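Local coordinates for protein glucanase (Clostridium thermocellum, PDB 5GXX) that probably hydrolyses cellulose chains internally as a cellulosomal endoglucanase of glycoside hydrolase family 9, its catalytic domain joined to a cellulose-binding module, at residues A[237-242]-A[273-278]; A[311-316]-A[330-335]; A[365-370]-A[378-383]. The protein carries 1 engineered substitution. All coordinates share one frame; numbering follows the deposited sequence.

How the contacts relate
Contacts 1 and 2 are neighbours in the helical catalytic domain, their centres about 13 Å apart, whereas contact 3 lies at least 35 Å from either, measured centre to centre, near the cellulose-binding module. The first two are mostly buried and meet directly: Leu273 and Trp276 of helix 263-276 touch Ala312 and Phe331, so helix 263-276 of contact 1 packs against both helices of contact 2. Contact 1 sets a loop against a helix end with one tryptophan face and the indole N-H of another; contact 2, between two helices, is apolar across its interface. Contact 3, only partly buried, joins the C-terminal end of a short helix to a loop with backbone hydrogen bonds, histidine rings and an arginine.

Contact 1 of 3, residues A[237-242]-A[273-278]; sequences IEYQWA and LDWWTP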
loop_
_atom_site.group_PDB
_atom_site.type_symbol
_atom_site.label_atom_id
_atom_site.label_comp_id
_atom_site.label_asym_id
_atom_site.label_seq_id
_atom_site.Cartn_x
_atom_site.Cartn_y
_atom_site.Cartn_z
ATOM N N ILE A 237 2.222 -40.531 46.128
ATOM C CA ILE A 237 1.619 -40.133 44.856
ATOM C C ILE A 237 1.504 -38.611 44.884
ATOM O O ILE A 237 1.204 -38.031 45.932
ATOM C CB ILE A 237 0.255 -40.828 44.649
ATOM C CG1 ILE A 237 0.477 -42.339 44.444
ATOM C CG2 ILE A 237 -0.495 -40.238 43.453
ATOM C CD1 ILE A 237 -0.729 -43.193 44.733
ATOM N N GLU A 238 1.769 -37.965 43.752
ATOM C CA GLU A 238 1.726 -36.506 43.674
ATOM C C GLU A 238 0.401 -35.954 44.213
ATOM O O GLU A 238 -0.672 -36.429 43.839
ATOM C CB GLU A 238 1.996 -36.029 42.243
ATOM C CG GLU A 238 1.846 -34.508 42.090
ATOM C CD GLU A 238 2.246 -33.993 40.719
ATOM O OE1 GLU A 238 2.288 -34.803 39.761
ATOM O OE2 GLU A 238 2.488 -32.765 40.601
ATOM N N TYR A 239 0.482 -34.969 45.111
ATOM C CA TYR A 239 -0.730 -34.361 45.665
ATOM C C TYR A 239 -0.790 -32.832 45.646
ATOM O O TYR A 239 -1.866 -32.279 45.878
ATOM C CB TYR A 239 -0.982 -34.847 47.096
ATOM C CG TYR A 239 0.063 -34.434 48.102
ATOM C CD1 TYR A 239 1.265 -35.140 48.210
ATOM C CD2 TYR A 239 -0.136 -33.342 48.940
ATOM C CE1 TYR A 239 2.239 -34.743 49.117
ATOM C CE2 TYR A 239 0.824 -32.940 49.852
ATOM C CZ TYR A 239 2.006 -33.665 49.946
ATOM O OH TYR A 239 2.968 -33.278 50.848
ATOM N N GLN A 240 0.338 -32.180 45.366
ATOM C CA GLN A 240 0.474 -30.720 45.448
ATOM C C GLN A 240 0.151 -30.053 44.104
ATOM O O GLN A 240 0.986 -29.370 43.497
ATOM C CB GLN A 240 1.874 -30.347 45.941
ATOM C CG GLN A 240 2.216 -30.892 47.314
ATOM C CD GLN A 240 3.562 -30.415 47.813
ATOM O OE1 GLN A 240 4.220 -29.568 47.201
ATOM N NE2 GLN A 240 3.982 -30.969 48.945
ATOM N N TRP A 241 -1.062 -30.309 43.628
ATOM C CA TRP A 241 -1.576 -29.670 42.431
ATOM C C TRP A 241 -3.101 -29.814 42.490
ATOM O O TRP A 241 -3.629 -30.265 43.508
ATOM C CB TRP A 241 -0.929 -30.269 41.164
ATOM C CG TRP A 241 -1.019 -29.354 39.966
ATOM C CD1 TRP A 241 -1.783 -29.539 38.851
ATOM C CD2 TRP A 241 -0.303 -28.126 39.761
ATOM N NE1 TRP A 241 -1.599 -28.506 37.965
ATOM C CE2 TRP A 241 -0.719 -27.608 38.512
ATOM C CE3 TRP A 241 0.642 -27.408 40.508
ATOM C CZ2 TRP A 241 -0.201 -26.421 37.981
ATOM C CZ3 TRP A 241 1.129 -26.199 39.990
ATOM C CH2 TRP A 241 0.699 -25.720 38.740
ATOM N N ALA A 242 -3.790 -29.417 41.424
ATOM C CA ALA A 242 -5.236 -29.538 41.296
ATOM C C ALA A 242 -5.636 -30.602 40.284
ATOM O O ALA A 242 -4.992 -30.767 39.249
ATOM C CB ALA A 242 -5.863 -28.219 40.852
ATOM N N LEU A 273 -6.240 -32.889 50.055
ATOM C CA LEU A 273 -7.150 -31.818 50.461
ATOM C C LEU A 273 -6.567 -30.968 51.587
ATOM O O LEU A 273 -6.726 -29.742 51.588
ATOM C CB LEU A 273 -8.555 -32.325 50.802
ATOM C CG LEU A 273 -9.341 -32.856 49.605
ATOM C CD1 LEU A 273 -10.585 -33.614 50.065
ATOM C CD2 LEU A 273 -9.664 -31.792 48.558
ATOM N N ASP A 274 -5.861 -31.603 52.526
ATOM C CA ASP A 274 -5.251 -30.829 53.608
ATOM C C ASP A 274 -4.287 -29.794 53.024
ATOM O O ASP A 274 -4.225 -28.668 53.500
ATOM C CB ASP A 274 -4.505 -31.741 54.585
ATOM C CG ASP A 274 -5.437 -32.456 55.560
ATOM O OD1 ASP A 274 -6.677 -32.280 55.491
ATOM O OD2 ASP A 274 -4.885 -33.158 56.427
ATOM N N TRP A 275 -3.533 -30.182 52.000
ATOM C CA TRP A 275 -2.585 -29.275 51.364
ATOM C C TRP A 275 -3.256 -28.040 50.782
ATOM O O TRP A 275 -2.635 -26.987 50.736
ATOM C CB TRP A 275 -1.752 -30.017 50.312
ATOM C CG TRP A 275 -0.681 -29.208 49.635
ATOM C CD1 TRP A 275 0.571 -28.925 50.102
ATOM C CD2 TRP A 275 -0.791 -28.557 48.364
ATOM N NE1 TRP A 275 1.245 -28.113 49.203
ATOM C CE2 TRP A 275 0.432 -27.894 48.121
ATOM C CE3 TRP A 275 -1.804 -28.484 47.401
ATOM C CZ2 TRP A 275 0.670 -27.182 46.948
ATOM C CZ3 TRP A 275 -1.567 -27.781 46.234
ATOM C CH2 TRP A 275 -0.336 -27.140 46.019
ATOM N N TRP A 276 -4.497 -28.199 50.343
ATOM C CA TRP A 276 -5.301 -27.111 49.811
ATOM C C TRP A 276 -5.965 -26.233 50.883
ATOM O O TRP A 276 -6.359 -25.110 50.575
ATOM C CB TRP A 276 -6.367 -27.702 48.887
ATOM C CG TRP A 276 -5.831 -27.913 47.514
ATOM C CD1 TRP A 276 -5.216 -29.039 47.014
ATOM C CD2 TRP A 276 -5.818 -26.946 46.463
ATOM N NE1 TRP A 276 -4.832 -28.820 45.705
ATOM C CE2 TRP A 276 -5.191 -27.540 45.347
ATOM C CE3 TRP A 276 -6.316 -25.638 46.348
ATOM C CZ2 TRP A 276 -5.020 -26.849 44.139
ATOM C CZ3 TRP A 276 -6.164 -24.965 45.146
ATOM C CH2 TRP A 276 -5.515 -25.572 44.054
ATOM N N THR A 277 -6.112 -26.738 52.105
ATOM C CA THR A 277 -6.822 -26.019 53.163
ATOM C C THR A 277 -5.910 -25.007 53.864
ATOM O O THR A 277 -4.690 -25.142 53.827
ATOM C CB THR A 277 -7.375 -26.975 54.241
ATOM O OG1 THR A 277 -6.289 -27.600 54.947
ATOM C CG2 THR A 277 -8.338 -28.005 53.641
ATOM N N PRO A 278 -6.487 -24.003 54.538
ATOM C CA PRO A 278 -5.672 -23.057 55.306
ATOM C C PRO A 278 -4.707 -23.685 56.317
ATOM O O PRO A 278 -3.622 -23.149 56.546
ATOM C CB PRO A 278 -6.716 -22.169 55.994
ATOM C CG PRO A 278 -7.828 -22.134 54.977
ATOM C CD PRO A 278 -7.898 -23.580 54.521
#
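Trp275 lays its indole flat against Gln240, and that overlap is the largest part of the contact. CA of Gln240 stands 3.5 Å from the centroid of the Trp275 six-membered ring, only 5° off the ring normal, a CH-pi contact over the middle of the face. CB and CG continue along the same face, CG coming 3.5 Å from Trp275 NE1. With the chain extended beyond CG, the Gln240 amide also runs nearly parallel to the indole, the two planes 9° apart. Its NE2 donates to Tyr239 OH at 3.2 Å, in the amide plane, which should limit rotation of the carboxamide. Tyr239 itself points its CE2 edge at the indole in an offset edge-to-face pair, planes at 88°. Gln240 is the centre of an inverse gamma turn in the loop between helices 215-224 and 249-260, and Trp275 sits near the C-terminal end of helix 263-276, in the helical (alpha/alpha)6 barrel of family 9 catalytic domains. Trp276, next along that helix, adds the one hydrogen bond across the contact: NE1 reaches Trp241 O at 2.9 Å, with the acceptor in the indole plane but the donor well above the plane of the carbonyl. Farther round the same indole, CZ2 packs on Ala242 CB at 3.7 Å. The Trp241 side chain turns from this interface to meet Tyr304 edge-to-face; it is about 10 Å from a bound calcium ion.

Contact 2 of 3, residues A[311-316]-A[330-335]; sequences LAFVYA and NFAKSQ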
loop_
_atom_site.group_PDB
_atom_site.type_symbol
_atom_site.label_atom_id
_atom_site.label_comp_id
_atom_site.label_asym_id
_atom_site.label_seq_id
_atom_site.Cartn_x
_atom_site.Cartn_y
_atom_site.Cartn_z
ATOM N N LEU A 311 -14.178 -31.282 44.464
ATOM C CA LEU A 311 -13.617 -32.503 45.040
ATOM C C LEU A 311 -13.778 -32.564 46.553
ATOM O O LEU A 311 -14.082 -33.628 47.108
ATOM C CB LEU A 311 -12.134 -32.618 44.715
ATOM C CG LEU A 311 -11.769 -33.406 43.455
ATOM C CD1 LEU A 311 -12.337 -32.773 42.190
ATOM C CD2 LEU A 311 -10.261 -33.577 43.329
ATOM N N ALA A 312 -13.577 -31.415 47.209
ATOM C CA ALA A 312 -13.707 -31.320 48.662
ATOM C C ALA A 312 -15.140 -31.570 49.123
ATOM O O ALA A 312 -15.339 -32.292 50.107
ATOM C CB ALA A 312 -13.176 -29.973 49.163
ATOM N N PHE A 313 -16.125 -31.032 48.404
ATOM C CA PHE A 313 -17.525 -31.302 48.730
ATOM C C PHE A 313 -17.818 -32.800 48.580
ATOM O O PHE A 313 -18.457 -33.403 49.447
ATOM C CB PHE A 313 -18.489 -30.526 47.815
ATOM C CG PHE A 313 -18.692 -29.062 48.154
ATOM C CD1 PHE A 313 -18.952 -28.610 49.448
ATOM C CD2 PHE A 313 -18.709 -28.130 47.126
ATOM C CE1 PHE A 313 -19.162 -27.260 49.713
ATOM C CE2 PHE A 313 -18.963 -26.776 47.359
ATOM C CZ PHE A 313 -19.192 -26.332 48.660
ATOM N N VAL A 314 -17.397 -33.395 47.464
ATOM C CA VAL A 314 -17.682 -34.807 47.206
ATOM C C VAL A 314 -17.040 -35.677 48.288
ATOM O O VAL A 314 -17.668 -36.593 48.821
ATOM C CB VAL A 314 -17.241 -35.242 45.789
ATOM C CG1 VAL A 314 -17.353 -36.769 45.636
ATOM C CG2 VAL A 314 -18.069 -34.570 44.702
ATOM N N TYR A 315 -15.802 -35.363 48.654
ATOM C CA TYR A 315 -15.109 -36.142 49.661
ATOM C C TYR A 315 -15.760 -35.958 51.034
ATOM O O TYR A 315 -16.041 -36.936 51.731
ATOM C CB TYR A 315 -13.611 -35.826 49.701
ATOM C CG TYR A 315 -12.912 -36.785 50.641
ATOM C CD1 TYR A 315 -12.827 -38.155 50.332
ATOM C CD2 TYR A 315 -12.366 -36.337 51.851
ATOM C CE1 TYR A 315 -12.243 -39.051 51.205
ATOM C CE2 TYR A 315 -11.753 -37.237 52.729
ATOM C CZ TYR A 315 -11.692 -38.583 52.390
ATOM O OH TYR A 315 -11.095 -39.494 53.233
ATOM N N ALA A 316 -16.028 -34.717 51.415
ATOM C CA ALA A 316 -16.682 -34.456 52.697
ATOM C C ALA A 316 -18.024 -35.174 52.798
ATOM O O ALA A 316 -18.361 -35.731 53.836
ATOM C CB ALA A 316 -16.869 -32.961 52.905
ATOM N N ASN A 330 -15.859 -26.181 54.593
ATOM C CA ASN A 330 -15.614 -24.743 54.754
ATOM C C ASN A 330 -14.619 -24.253 53.699
ATOM O O ASN A 330 -14.784 -23.166 53.121
ATOM C CB ASN A 330 -15.050 -24.469 56.152
ATOM C CG ASN A 330 -16.110 -24.495 57.245
ATOM O OD1 ASN A 330 -17.312 -24.513 56.970
ATOM N ND2 ASN A 330 -15.650 -24.471 58.500
ATOM N N PHE A 331 -13.598 -25.082 53.469
ATOM C CA PHE A 331 -12.664 -24.783 52.372
ATOM C C PHE A 331 -13.396 -24.619 51.040
ATOM O O PHE A 331 -13.207 -23.618 50.332
ATOM C CB PHE A 331 -11.579 -25.864 52.242
ATOM C CG PHE A 331 -10.916 -25.868 50.891
ATOM C CD1 PHE A 331 -9.990 -24.886 50.557
ATOM C CD2 PHE A 331 -11.255 -26.836 49.941
ATOM C CE1 PHE A 331 -9.427 -24.857 49.292
ATOM C CE2 PHE A 331 -10.702 -26.798 48.669
ATOM C CZ PHE A 331 -9.759 -25.828 48.355
ATOM N N ALA A 332 -14.209 -25.609 50.686
ATOM C CA ALA A 332 -14.882 -25.597 49.390
ATOM C C ALA A 332 -15.783 -24.363 49.253
ATOM O O ALA A 332 -15.699 -23.637 48.262
ATOM C CB ALA A 332 -15.678 -26.900 49.242
ATOM N N LYS A 333 -16.626 -24.117 50.256
ATOM C CA LYS A 333 -17.572 -23.005 50.151
ATOM C C LYS A 333 -16.807 -21.685 50.108
ATOM O O LYS A 333 -17.221 -20.765 49.398
ATOM C CB LYS A 333 -18.616 -23.029 51.286
ATOM C CG LYS A 333 -19.663 -21.918 51.175
ATOM C CD LYS A 333 -20.769 -22.087 52.217
ATOM C CE LYS A 333 -21.956 -21.194 51.883
ATOM N NZ LYS A 333 -21.658 -19.763 52.221
ATOM N N SER A 334 -15.684 -21.613 50.822
ATOM C CA SER A 334 -14.914 -20.378 50.827
ATOM C C SER A 334 -14.373 -20.045 49.440
ATOM O O SER A 334 -14.267 -18.880 49.064
ATOM C CB SER A 334 -13.779 -20.415 51.859
ATOM O OG SER A 334 -12.682 -21.178 51.407
ATOM N N GLN A 335 -14.021 -21.086 48.683
ATOM C CA GLN A 335 -13.478 -20.823 47.347
ATOM C C GLN A 335 -14.556 -20.426 46.345
ATOM O O GLN A 335 -14.361 -19.517 45.539
ATOM C CB GLN A 335 -12.699 -22.028 46.810
ATOM C CG GLN A 335 -11.544 -22.428 47.728
ATOM C CD GLN A 335 -10.593 -21.285 48.011
ATOM O OE1 GLN A 335 -9.850 -20.851 47.129
ATOM N NE2 GLN A 335 -10.595 -20.811 49.246
#
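Phe331 O is gripped twice within its own helix: Gln335 N makes the regular backbone bond at 3.1 Å, and Ser334 OG adds a shorter one at 2.7 Å, both arriving from the same face of the carbonyl plane. Ser334 OG in turn accepts from Gln335 NE2 at 3.0 Å, and Gln335 NE2 and OE1 also bond to Gly292 O and Ala294 N in a nearby loop. This polar cluster sits on the second helix of an antiparallel hairpin: helices 301-318 and 322-340 follow each other in the chain, and their segments 311-316 and 330-335 run at 151° within the (alpha/alpha)6 barrel of family 9. The axes of the short segments come within 8.7 Å, with alanines at the crossing. The CB atoms of Ala312 and Ala332 face each other across it, 4.0 Å apart, while no hydrogen bond links the two segments. On one flank, Phe331 takes its CG anti to the backbone N (chi1 160°), which brings the ring edge to Ala312; its CD2 meets Ala312 CB almost in the ring plane. That ring also touches Trp276 of helix 263-276, tying the hairpin to the preceding helix. The other aromatic reaches across in the opposite sense. Phe313 lies broadside to helix 322-340, with its far end near the backbone of Lys333, whose ammonium group is directed elsewhere, to a salt bridge with Asp337. Helix 412-429 covers Phe313 through Arg424 and Leu425. Over the centre of the Phe313 ring sits Ala332 CB, 3.5 Å from the centroid and 8° off the normal.

Contact 3 of 3, residues A[365-370]-A[378-383]; sequences TAHGTW and EKHRHV
The imidazole of His380 receives His367 CA over the centre of one face, a CH-pi contact 3.8 Å from the centroid, while the two histidine rings themselves meet obliquely. The Arg381 guanidinium has Trp370 CZ3 over one face, the indole plane turned 76° from its own, and Gly368 O and a water at its edge. Thr365 O lies at the edge of the His382 ring, 3.2 Å from CD2. This is a helix C-terminus met by a loop: helix 364-367 of the family 9 catalytic domain ends at His367, Gly368 leaves the helical path with positive phi, and the last helical carbonyls are taken up by backbone N-H groups of the loop. Arg381 N bonds nearly straight to His367 O at 2.9 Å, and His382 N reaches Ala366 O at 3.0 Å. Beyond the loop, Arg381 NH2 bonds Arg470 O and His382 bonds Ser472, both just after strand 460-469 of the C-terminal beta module; their other partners, Asp444 and Glu441 respectively, precede its first strand. The Arg381 chain bends at chi3 (100°), bringing NH1 to Gly368 O at 2.9 Å and to the water, which also lies 3.0 Å from Thr369 O.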
loop_
_atom_site.group_PDB
_atom_site.type_symbol
_atom_site.label_atom_id
_atom_site.label_comp_id
_atom_site.label_asym_id
_atom_site.label_seq_id
_atom_site.Cartn_x
_atom_site.Cartn_y
_atom_site.Cartn_z
ATOM N N THR A 365 -16.066 -13.942 20.294
ATOM C CA THR A 365 -17.420 -13.864 19.776
ATOM C C THR A 365 -18.316 -13.065 20.706
ATOM O O THR A 365 -19.201 -12.353 20.218
ATOM C CB THR A 365 -17.966 -15.259 19.439
ATOM O OG1 THR A 365 -17.113 -15.853 18.450
ATOM C CG2 THR A 365 -19.370 -15.185 18.837
ATOM N N ALA A 366 -18.036 -13.085 22.009
ATOM C CA ALA A 366 -18.814 -12.229 22.911
ATOM C C ALA A 366 -18.490 -10.752 22.711
ATOM O O ALA A 366 -19.333 -9.876 22.930
ATOM C CB ALA A 366 -18.588 -12.618 24.365
ATOM N N HIS A 367 -17.260 -10.465 22.296
ATOM C CA HIS A 367 -16.805 -9.110 22.030
ATOM C C HIS A 367 -17.538 -8.500 20.835
ATOM O O HIS A 367 -18.107 -7.409 20.957
ATOM C CB HIS A 367 -15.288 -9.128 21.826
ATOM C CG HIS A 367 -14.695 -7.795 21.494
ATOM N ND1 HIS A 367 -13.588 -7.663 20.679
ATOM C CD2 HIS A 367 -15.052 -6.538 21.852
ATOM C CE1 HIS A 367 -13.287 -6.382 20.558
ATOM N NE2 HIS A 367 -14.159 -5.679 21.261
ATOM N N GLY A 368 -17.484 -9.196 19.703
ATOM C CA GLY A 368 -18.180 -8.742 18.508
ATOM C C GLY A 368 -17.459 -7.651 17.736
ATOM O O GLY A 368 -18.071 -6.648 17.378
ATOM N N THR A 369 -16.164 -7.823 17.481
ATOM C CA THR A 369 -15.498 -6.894 16.582
ATOM C C THR A 369 -15.863 -7.104 15.105
ATOM O O THR A 369 -16.471 -8.108 14.710
ATOM C CB THR A 369 -13.978 -6.913 16.784
ATOM O OG1 THR A 369 -13.407 -5.770 16.136
ATOM C CG2 THR A 369 -13.392 -8.196 16.209
ATOM N N TRP A 370 -15.488 -6.119 14.289
ATOM C CA TRP A 370 -15.586 -6.231 12.838
ATOM C C TRP A 370 -14.245 -6.084 12.141
ATOM O O TRP A 370 -14.165 -6.227 10.911
ATOM C CB TRP A 370 -16.574 -5.212 12.259
ATOM C CG TRP A 370 -16.368 -3.789 12.734
ATOM C CD1 TRP A 370 -15.702 -2.785 12.076
ATOM C CD2 TRP A 370 -16.801 -3.231 13.980
ATOM N NE1 TRP A 370 -15.750 -1.616 12.818
ATOM C CE2 TRP A 370 -16.402 -1.873 13.999
ATOM C CE3 TRP A 370 -17.532 -3.736 15.071
ATOM C CZ2 TRP A 370 -16.673 -1.020 15.075
ATOM C CZ3 TRP A 370 -17.804 -2.883 16.141
ATOM C CH2 TRP A 370 -17.363 -1.543 16.143
ATOM N N GLU A 378 -15.029 -0.823 22.168
ATOM C CA GLU A 378 -14.444 -0.686 23.500
ATOM C C GLU A 378 -15.254 -1.378 24.593
ATOM O O GLU A 378 -14.728 -1.657 25.673
ATOM C CB GLU A 378 -14.199 0.783 23.850
ATOM C CG GLU A 378 -15.453 1.623 23.949
ATOM C CD GLU A 378 -15.187 3.050 24.401
ATOM O OE1 GLU A 378 -14.060 3.560 24.204
ATOM O OE2 GLU A 378 -16.127 3.654 24.964
ATOM N N LYS A 379 -16.526 -1.643 24.308
ATOM C CA LYS A 379 -17.388 -2.454 25.171
ATOM C C LYS A 379 -17.815 -3.693 24.409
ATOM O O LYS A 379 -18.052 -3.634 23.201
ATOM C CB LYS A 379 -18.639 -1.673 25.603
ATOM C CG LYS A 379 -18.341 -0.545 26.571
ATOM C CD LYS A 379 -19.583 0.304 26.822
ATOM C CE LYS A 379 -19.254 1.477 27.744
ATOM N NZ LYS A 379 -19.216 1.083 29.183
ATOM N N HIS A 380 -17.903 -4.822 25.104
ATOM C CA HIS A 380 -18.404 -6.044 24.459
ATOM C C HIS A 380 -19.847 -5.846 24.003
ATOM O O HIS A 380 -20.687 -5.269 24.716
ATOM C CB HIS A 380 -18.407 -7.228 25.429
ATOM C CG HIS A 380 -17.069 -7.876 25.587
ATOM N ND1 HIS A 380 -15.894 -7.170 25.444
ATOM C CD2 HIS A 380 -16.721 -9.156 25.853
ATOM C CE1 HIS A 380 -14.872 -7.984 25.647
ATOM N NE2 HIS A 380 -15.346 -9.193 25.894
ATOM N N ARG A 381 -20.144 -6.386 22.826
ATOM C CA ARG A 381 -21.508 -6.328 22.309
ATOM C C ARG A 381 -22.444 -7.356 22.935
ATOM O O ARG A 381 -23.666 -7.153 22.914
ATOM C CB ARG A 381 -21.507 -6.415 20.783
ATOM C CG ARG A 381 -20.896 -5.149 20.184
ATOM C CD ARG A 381 -20.521 -5.334 18.711
ATOM N NE ARG A 381 -21.479 -4.786 17.768
ATOM C CZ ARG A 381 -21.399 -4.963 16.451
ATOM N NH1 ARG A 381 -20.445 -5.719 15.921
ATOM N NH2 ARG A 381 -22.319 -4.420 15.666
ATOM N N HIS A 382 -21.876 -8.414 23.516
ATOM C CA HIS A 382 -22.661 -9.512 24.091
ATOM C C HIS A 382 -22.259 -9.846 25.509
ATOM O O HIS A 382 -21.127 -9.587 25.903
ATOM C CB HIS A 382 -22.560 -10.769 23.232
ATOM C CG HIS A 382 -22.724 -10.473 21.776
ATOM N ND1 HIS A 382 -23.893 -9.945 21.269
ATOM C CD2 HIS A 382 -21.853 -10.551 20.742
ATOM C CE1 HIS A 382 -23.730 -9.713 19.976
ATOM N NE2 HIS A 382 -22.514 -10.103 19.624
ATOM N N VAL A 383 -23.198 -10.433 26.252
ATOM C CA VAL A 383 -22.937 -10.816 27.642
ATOM C C VAL A 383 -22.610 -12.297 27.697
ATOM O O VAL A 383 -23.455 -13.130 27.384
ATOM C CB VAL A 383 -24.149 -10.568 28.554
ATOM C CG1 VAL A 383 -23.810 -10.879 30.013
ATOM C CG2 VAL A 383 -24.576 -9.122 28.428
HETATM O O HOH W 1 -19.111 -7.082 13.689
#